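Local atomic coordinates of iron-regulated ABC transporter siderophore-binding protein SirA (Staphylococcus aureus subsp. aureus, PDB entry 3MWF), a protein that binds the iron-chelating siderophore staphyloferrin B and probably delivers it to an ABC transporter for iron uptake. Residues G13-K18 with P106-D111; R23-Y28 with L82-I87; D221-V226 with K252-V257. One frame throughout, in Å; residues are numbered along the deposited sequence. Where two conformers were deposited one is given.

Overall arrangement
From the N terminus, the hairpin of strands 6-10 and 13-17 comes first, and its second strand meets strand 107-110 in interaction 1, closing a long loop. Interaction 2 lies wholly within that loop and closes a shorter one, with 53 residues between its segments: strand 24-26 pairs with the start of strand 86-90, the sheet neighbour of 107-110. The two contacts touch, through Pro106 O to Ile87 N and through Thr110 OG1 to Tyr28 OH. Interaction 3 follows in series, closing a loop of 25 residues as strand 222-227 packs against the helical turns before strand 262-263. Its centre is about 42 Å from that of interaction 1, on the opposite side of the chain's centre.

Interaction 1. Residues G13-K18 with P106-D111; sequences GTTEIK and PTVSTD
Pro106 sets its ring against Thr15, Glu16 and Ile17. Its CB touches the methyl CG2 of Thr15 at 3.6 Å, its CG lies 3.7 Å from Glu16 O, and CB also meets CG1 of Ile17, whose side chain passes at a slant. At Thr107 the contact turns polar. Thr15 OG1 donates to Thr107 O at 2.7 Å, coming in 32° off the carbonyl plane. A water bridges the same two residues, donating to Thr15 OG1 and accepting from Thr107 N, each at 3.0 Å. Thr15 has CG2 anti to the backbone N and OG1 beside it (chi1 -68°), which sends the methyl to the proline and the hydroxyl to the carbonyl. Outside the pair, His10 NE2 also bonds Thr15 OG1 and Tyr98 OH bonds Thr107 O, while Thr107 OG1 turns to Ala105 O. Val108 follows with an apolar contact: its CG1 lies 4.1 Å from Thr15 CB and 4.3 Å from CD1 of Ile17, and Leu86 lies beside both Val108 and Ile17. Strand 107-110 is an outermost strand of its sheet, and the N-terminal hairpin packs beside it, the strand axes approaching to 7.1 Å with directions 140° apart, nearer antiparallel. With no backbone bonds between them, the buried Thr15 hydroxyl, giving its hydrogen to Thr107 O and accepting from the water, fixes the hairpin by a side chain and not by sheet pairing.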
# COMPACT_ATOMS: atom_id res chain seq x y z
N GLY A 13 -20.97 6.64 -1.60
CA GLY A 13 -22.26 7.20 -1.17
C GLY A 13 -22.35 7.33 0.32
O GLY A 13 -21.34 7.56 0.99
N THR A 14 -23.57 7.20 0.85
CA THR A 14 -23.81 7.28 2.28
C THR A 14 -24.30 5.95 2.83
O THR A 14 -25.17 5.31 2.23
CB THR A 14 -24.90 8.36 2.56
OG1 THR A 14 -24.39 9.64 2.13
CG2 THR A 14 -25.25 8.41 4.03
N THR A 15 -23.76 5.56 3.98
CA THR A 15 -24.13 4.29 4.63
C THR A 15 -24.51 4.50 6.08
O THR A 15 -23.79 5.17 6.81
CB THR A 15 -22.96 3.25 4.53
OG1 THR A 15 -22.82 2.87 3.16
CG2 THR A 15 -23.23 1.99 5.34
N GLU A 16 -25.65 3.91 6.49
CA GLU A 16 -26.10 3.92 7.87
C GLU A 16 -25.67 2.64 8.56
O GLU A 16 -26.00 1.54 8.12
CB GLU A 16 -27.64 4.08 7.96
CG GLU A 16 -28.14 4.29 9.39
CD GLU A 16 -29.65 4.24 9.52
OE1 GLU A 16 -30.19 3.24 10.07
OE2 GLU A 16 -30.31 5.20 9.07
N ILE A 17 -24.92 2.80 9.65
CA ILE A 17 -24.48 1.67 10.46
C ILE A 17 -25.29 1.69 11.75
O ILE A 17 -25.30 2.70 12.46
CB ILE A 17 -22.97 1.78 10.79
CG1 ILE A 17 -22.14 1.78 9.49
CG2 ILE A 17 -22.53 0.65 11.74
CD1 ILE A 17 -20.67 1.98 9.69
N LYS A 18 -25.98 0.59 12.03
CA LYS A 18 -26.69 0.49 13.31
C LYS A 18 -25.82 -0.30 14.29
O LYS A 18 -25.47 -1.45 14.02
CB LYS A 18 -28.09 -0.12 13.14
CG LYS A 18 -29.08 0.78 12.38
CD LYS A 18 -30.53 0.71 12.91
CE LYS A 18 -31.39 -0.36 12.21
NZ LYS A 18 -31.20 -1.74 12.76
N PRO A 106 -24.19 -3.13 5.87
CA PRO A 106 -23.70 -1.77 5.66
C PRO A 106 -22.27 -1.85 5.15
O PRO A 106 -21.44 -2.57 5.73
CB PRO A 106 -23.72 -1.17 7.07
CG PRO A 106 -24.82 -1.91 7.77
CD PRO A 106 -24.67 -3.32 7.25
N THR A 107 -22.01 -1.15 4.06
CA THR A 107 -20.74 -1.25 3.37
C THR A 107 -20.17 0.16 3.23
O THR A 107 -20.86 1.08 2.76
CB THR A 107 -20.91 -1.86 1.96
OG1 THR A 107 -21.40 -3.19 2.07
CG2 THR A 107 -19.56 -1.88 1.20
N VAL A 108 -18.92 0.33 3.66
CA VAL A 108 -18.24 1.62 3.49
C VAL A 108 -17.05 1.41 2.56
O VAL A 108 -16.49 0.31 2.49
CB VAL A 108 -17.81 2.23 4.85
CG1 VAL A 108 -19.07 2.47 5.70
CG2 VAL A 108 -16.84 1.29 5.61
N SER A 109 -16.69 2.44 1.80
CA SER A 109 -15.69 2.29 0.71
C SER A 109 -14.72 3.48 0.63
O SER A 109 -15.17 4.63 0.63
CB SER A 109 -16.42 2.16 -0.63
OG SER A 109 -15.53 1.90 -1.71
N THR A 110 -13.41 3.21 0.56
CA THR A 110 -12.44 4.25 0.21
C THR A 110 -12.30 4.24 -1.30
O THR A 110 -12.74 3.31 -1.97
CB THR A 110 -11.06 3.92 0.77
OG1 THR A 110 -10.78 2.54 0.45
CG2 THR A 110 -11.01 4.12 2.30
N ASP A 111 -11.68 5.26 -1.85
CA ASP A 111 -11.46 5.32 -3.30
C ASP A 111 -10.53 4.19 -3.76
O ASP A 111 -10.79 3.50 -4.76
CB ASP A 111 -10.80 6.64 -3.66
CG ASP A 111 -11.78 7.80 -3.78
OD1 ASP A 111 -12.97 7.59 -4.09
OD2 ASP A 111 -11.31 8.95 -3.63
O HOH W 1 -24.04 0.22 2.35

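Interaction 2. Residues R23-Y28 with L82-I87; sequences RVVTLY and LKPDLI
Arg23 reaches across to the carbonyls of Leu82 and Lys83, just past helix 76-81. The guanidinium grips Leu82 O side-on with two nitrogens, NH2 at 2.7 Å and NE at 3.0 Å, and that oxygen lies almost in the plane of the group. NE shares its hydrogen with Lys83 O, which is also in the guanidinium plane, although NE sits well above the plane of that carbonyl. A bend at chi3 (62°) turns the edge of the group toward these oxygens.

Around the Arg23 backbone, Asp85 acts at both ends. Arg23 N donates to Asp85 OD1 at 2.7 Å, on the syn side but 30° out of the carboxylate plane, and Asp85 N donates to Arg23 O at 2.8 Å; OD2 of Asp85 takes a further bond from Lys22 N. Further on, Val25 N donates to Leu86 O at 2.9 Å, and CA-H groups of Val24 and Ile87 face Leu86 O and Val25 O.

These bonds start the parallel pairing of strands 24-26 and 86-90, adjacent strands of the alpha/beta sheet of this periplasmic-binding-protein lobe, with Val24 opposite Leu86 and Val25 opposite Ile87.

Apolar side chains divide between the two faces of the sheet. On one, in one of the two conformers of Val24, its CG2 lies alongside Leu86 CD2, with helix 116-127 covering Leu86. On the other, Val25 CG2 meets Pro84 CB at 3.7 Å and, from another side, Leu82 CD1, and Leu27 CD1 presses tightly on Ile87 CG2 at 3.5 Å; helix 98-104 covers Leu27, Pro84 and Ile87.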
# COMPACT_ATOMS: atom_id res chain seq x y z
N ARG A 23 -18.70 -7.76 13.56
CA ARG A 23 -18.39 -8.77 12.56
C ARG A 23 -18.07 -8.07 11.25
O ARG A 23 -18.96 -7.81 10.44
CB ARG A 23 -19.58 -9.72 12.37
CG ARG A 23 -19.97 -10.48 13.63
CD ARG A 23 -21.12 -11.45 13.34
NE ARG A 23 -20.75 -12.47 12.37
CZ ARG A 23 -20.00 -13.54 12.64
NH1 ARG A 23 -19.55 -13.74 13.88
NH2 ARG A 23 -19.71 -14.41 11.68
N VAL A 24 -16.80 -7.72 11.05
CA VAL A 24 -16.40 -6.94 9.87
C VAL A 24 -15.70 -7.81 8.83
O VAL A 24 -14.92 -8.71 9.19
CB VAL A 24 -15.54 -5.72 10.27
CG1 VAL A 24 -14.20 -6.16 10.84
CG2 VAL A 24 -15.32 -4.78 9.07
N VAL A 25 -16.01 -7.57 7.56
CA VAL A 25 -15.39 -8.25 6.43
C VAL A 25 -14.59 -7.19 5.70
O VAL A 25 -15.12 -6.15 5.33
CB VAL A 25 -16.43 -8.91 5.51
CG1 VAL A 25 -15.79 -9.36 4.19
CG2 VAL A 25 -17.09 -10.10 6.23
N THR A 26 -13.30 -7.47 5.47
CA THR A 26 -12.39 -6.53 4.82
C THR A 26 -12.03 -7.02 3.45
O THR A 26 -11.53 -8.14 3.29
CB THR A 26 -11.13 -6.29 5.70
OG1 THR A 26 -10.62 -7.56 6.15
CG2 THR A 26 -11.47 -5.43 6.88
N LEU A 27 -12.27 -6.18 2.43
CA LEU A 27 -12.14 -6.57 1.02
C LEU A 27 -10.90 -6.04 0.31
O LEU A 27 -10.79 -6.17 -0.90
CB LEU A 27 -13.39 -6.16 0.22
CG LEU A 27 -14.68 -6.81 0.76
CD1 LEU A 27 -15.85 -6.41 -0.13
CD2 LEU A 27 -14.57 -8.32 0.81
N TYR A 28 -9.99 -5.42 1.06
CA TYR A 28 -8.65 -5.22 0.51
C TYR A 28 -7.59 -5.38 1.60
O TYR A 28 -7.89 -5.22 2.77
CB TYR A 28 -8.53 -3.88 -0.22
CG TYR A 28 -8.83 -2.63 0.55
CD1 TYR A 28 -10.13 -2.11 0.58
CD2 TYR A 28 -7.79 -1.87 1.12
CE1 TYR A 28 -10.40 -0.89 1.23
CE2 TYR A 28 -8.06 -0.67 1.78
CZ TYR A 28 -9.35 -0.17 1.80
OH TYR A 28 -9.64 1.02 2.42
N LEU A 82 -21.12 -15.18 6.33
CA LEU A 82 -20.52 -14.73 7.56
C LEU A 82 -21.42 -13.83 8.40
O LEU A 82 -21.08 -13.53 9.53
CB LEU A 82 -19.18 -14.04 7.29
CG LEU A 82 -18.14 -15.03 6.76
CD1 LEU A 82 -16.94 -14.23 6.20
CD2 LEU A 82 -17.72 -15.97 7.87
N LYS A 83 -22.56 -13.41 7.84
CA LYS A 83 -23.47 -12.50 8.54
C LYS A 83 -22.71 -11.30 9.12
O LYS A 83 -22.72 -11.03 10.33
CB LYS A 83 -24.24 -13.26 9.63
CG LYS A 83 -25.19 -14.28 9.06
CD LYS A 83 -26.20 -14.71 10.14
CE LYS A 83 -27.46 -15.27 9.53
NZ LYS A 83 -27.15 -16.56 8.85
N PRO A 84 -22.00 -10.57 8.24
CA PRO A 84 -21.25 -9.42 8.74
C PRO A 84 -22.18 -8.28 9.13
O PRO A 84 -23.32 -8.21 8.65
CB PRO A 84 -20.41 -9.00 7.53
CG PRO A 84 -21.13 -9.51 6.35
CD PRO A 84 -22.01 -10.65 6.77
N ASP A 85 -21.71 -7.42 10.00
CA ASP A 85 -22.41 -6.17 10.27
C ASP A 85 -21.72 -4.95 9.64
O ASP A 85 -22.25 -3.84 9.69
CB ASP A 85 -22.72 -5.97 11.76
CG ASP A 85 -21.55 -6.22 12.66
OD1 ASP A 85 -20.39 -6.04 12.24
OD2 ASP A 85 -21.79 -6.57 13.84
N LEU A 86 -20.55 -5.17 9.02
CA LEU A 86 -19.85 -4.11 8.31
C LEU A 86 -18.95 -4.73 7.25
O LEU A 86 -18.24 -5.72 7.53
CB LEU A 86 -18.99 -3.29 9.27
CG LEU A 86 -18.19 -2.13 8.65
CD1 LEU A 86 -19.15 -1.07 8.07
CD2 LEU A 86 -17.26 -1.53 9.67
N ILE A 87 -19.02 -4.19 6.04
CA ILE A 87 -18.10 -4.59 4.96
C ILE A 87 -17.27 -3.37 4.60
O ILE A 87 -17.81 -2.29 4.43
CB ILE A 87 -18.86 -5.12 3.73
CG1 ILE A 87 -19.68 -6.35 4.14
CG2 ILE A 87 -17.89 -5.41 2.53
CD1 ILE A 87 -20.76 -6.72 3.12

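Interaction 3. Residues D221-V226 with K252-V257; sequences DHIFVV and KNLDAV
Asp221 and Asp255 share a water that donates to both carboxylates, at 2.7 Å to Asp255 OD2 and 3.0 Å to Asp221 OD1. The two oxygens stand 4.8 Å apart, so the water probably eases the repulsion of like charges. Asp221 has a second partner as well: its OD2 accepts from Lys162 N, just before the neighbouring strand 163-168. No direct hydrogen bond joins the segments, and the rest of the contact is apolar packing.

Its centre is the methyl of Ala256, which fits against the strand at the point where it begins. Ala256 CB lies 3.5 Å from Asp221 O, 3.7 Å from His222 CA and 3.7 Å from Ile223 CG1. Ile223 places CG1 anti to its own carbonyl carbon (chi1 -68°) and extends straight from there, carrying CD1 past the alanine to Leu254. There CD1 meets Leu254 CD1 at 3.7 Å, the two side chains crossing at about a right angle. Leu254 is the N-cap residue of helix 255-258, and Asn219 OD1 accepts from Asp255 N in that helix's first turn.

Strand 222-227 lies between strands 163-168 and 262-263, parallel to both. Strands 222-227 and 262-263, with the helices between them, form a beta-alpha-beta crossover, and this contact sets its last helical turn on the strand it left, with Trp251 of helix 249-253 also against Ile223.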
# COMPACT_ATOMS: atom_id res chain seq x y z
N ASP A 221 18.00 10.29 -6.97
CA ASP A 221 19.22 10.12 -6.16
C ASP A 221 19.33 8.73 -5.50
O ASP A 221 20.43 8.23 -5.28
CB ASP A 221 19.30 11.19 -5.10
CG ASP A 221 19.23 12.58 -5.71
OD1 ASP A 221 19.92 12.82 -6.72
OD2 ASP A 221 18.46 13.39 -5.18
N HIS A 222 18.19 8.13 -5.19
CA HIS A 222 18.14 6.76 -4.69
C HIS A 222 16.92 6.04 -5.30
O HIS A 222 15.83 6.63 -5.37
CB HIS A 222 18.02 6.75 -3.16
CG HIS A 222 18.38 5.43 -2.56
ND1 HIS A 222 19.62 5.19 -1.99
CD2 HIS A 222 17.70 4.26 -2.49
CE1 HIS A 222 19.69 3.92 -1.61
NE2 HIS A 222 18.53 3.34 -1.89
N ILE A 223 17.11 4.78 -5.66
CA ILE A 223 16.05 3.99 -6.30
C ILE A 223 15.79 2.75 -5.48
O ILE A 223 16.72 2.06 -5.07
CB ILE A 223 16.42 3.63 -7.77
CG1 ILE A 223 16.44 4.90 -8.64
CG2 ILE A 223 15.46 2.54 -8.35
CD1 ILE A 223 16.93 4.65 -10.09
N PHE A 224 14.50 2.49 -5.22
CA PHE A 224 14.08 1.36 -4.42
C PHE A 224 13.46 0.37 -5.37
O PHE A 224 12.49 0.70 -6.05
CB PHE A 224 13.06 1.86 -3.40
CG PHE A 224 13.64 2.86 -2.44
CD1 PHE A 224 14.41 2.42 -1.36
CD2 PHE A 224 13.50 4.24 -2.66
CE1 PHE A 224 14.98 3.32 -0.49
CE2 PHE A 224 14.06 5.17 -1.78
CZ PHE A 224 14.81 4.71 -0.68
N VAL A 225 14.03 -0.83 -5.44
CA VAL A 225 13.55 -1.82 -6.42
C VAL A 225 12.69 -2.91 -5.76
O VAL A 225 13.15 -3.57 -4.82
CB VAL A 225 14.74 -2.47 -7.16
CG1 VAL A 225 14.28 -3.61 -8.06
CG2 VAL A 225 15.46 -1.42 -7.99
N VAL A 226 11.49 -3.12 -6.29
CA VAL A 226 10.55 -4.15 -5.76
C VAL A 226 10.25 -5.15 -6.86
O VAL A 226 9.80 -4.77 -7.95
CB VAL A 226 9.22 -3.53 -5.28
CG1 VAL A 226 8.32 -4.60 -4.66
CG2 VAL A 226 9.43 -2.40 -4.29
N LYS A 252 21.88 2.04 -16.72
CA LYS A 252 23.24 2.31 -16.28
C LYS A 252 23.55 3.82 -16.22
O LYS A 252 24.48 4.24 -15.54
CB LYS A 252 24.22 1.56 -17.15
CG LYS A 252 24.00 0.07 -16.97
CD LYS A 252 24.82 -0.76 -17.90
CE LYS A 252 24.49 -2.23 -17.66
NZ LYS A 252 24.09 -2.47 -16.21
N ASN A 253 22.70 4.61 -16.86
CA ASN A 253 22.86 6.06 -16.86
C ASN A 253 22.04 6.79 -15.79
O ASN A 253 22.23 7.99 -15.57
CB ASN A 253 22.59 6.63 -18.24
CG ASN A 253 23.80 6.53 -19.14
OD1 ASN A 253 24.57 7.48 -19.26
ND2 ASN A 253 24.02 5.38 -19.73
N LEU A 254 21.18 6.06 -15.08
CA LEU A 254 20.46 6.67 -13.97
C LEU A 254 21.45 7.15 -12.91
O LEU A 254 22.44 6.46 -12.60
CB LEU A 254 19.47 5.67 -13.33
CG LEU A 254 18.35 5.19 -14.24
CD1 LEU A 254 17.64 3.98 -13.61
CD2 LEU A 254 17.33 6.30 -14.47
N ASP A 255 21.16 8.30 -12.31
CA ASP A 255 21.99 8.86 -11.25
C ASP A 255 22.19 7.86 -10.10
O ASP A 255 23.32 7.63 -9.65
CB ASP A 255 21.39 10.14 -10.68
CG ASP A 255 21.37 11.29 -11.69
OD1 ASP A 255 22.02 11.20 -12.74
OD2 ASP A 255 20.69 12.28 -11.42
N ALA A 256 21.10 7.29 -9.60
CA ALA A 256 21.25 6.40 -8.44
C ALA A 256 22.10 5.16 -8.78
O ALA A 256 22.80 4.62 -7.89
CB ALA A 256 19.87 5.99 -7.86
N VAL A 257 22.00 4.70 -10.03
CA VAL A 257 22.68 3.49 -10.48
C VAL A 257 24.19 3.77 -10.55
O VAL A 257 24.99 3.02 -9.96
CB VAL A 257 22.13 2.98 -11.82
CG1 VAL A 257 22.94 1.80 -12.36
CG2 VAL A 257 20.67 2.51 -11.66
O HOH W 2 18.79 12.53 -9.48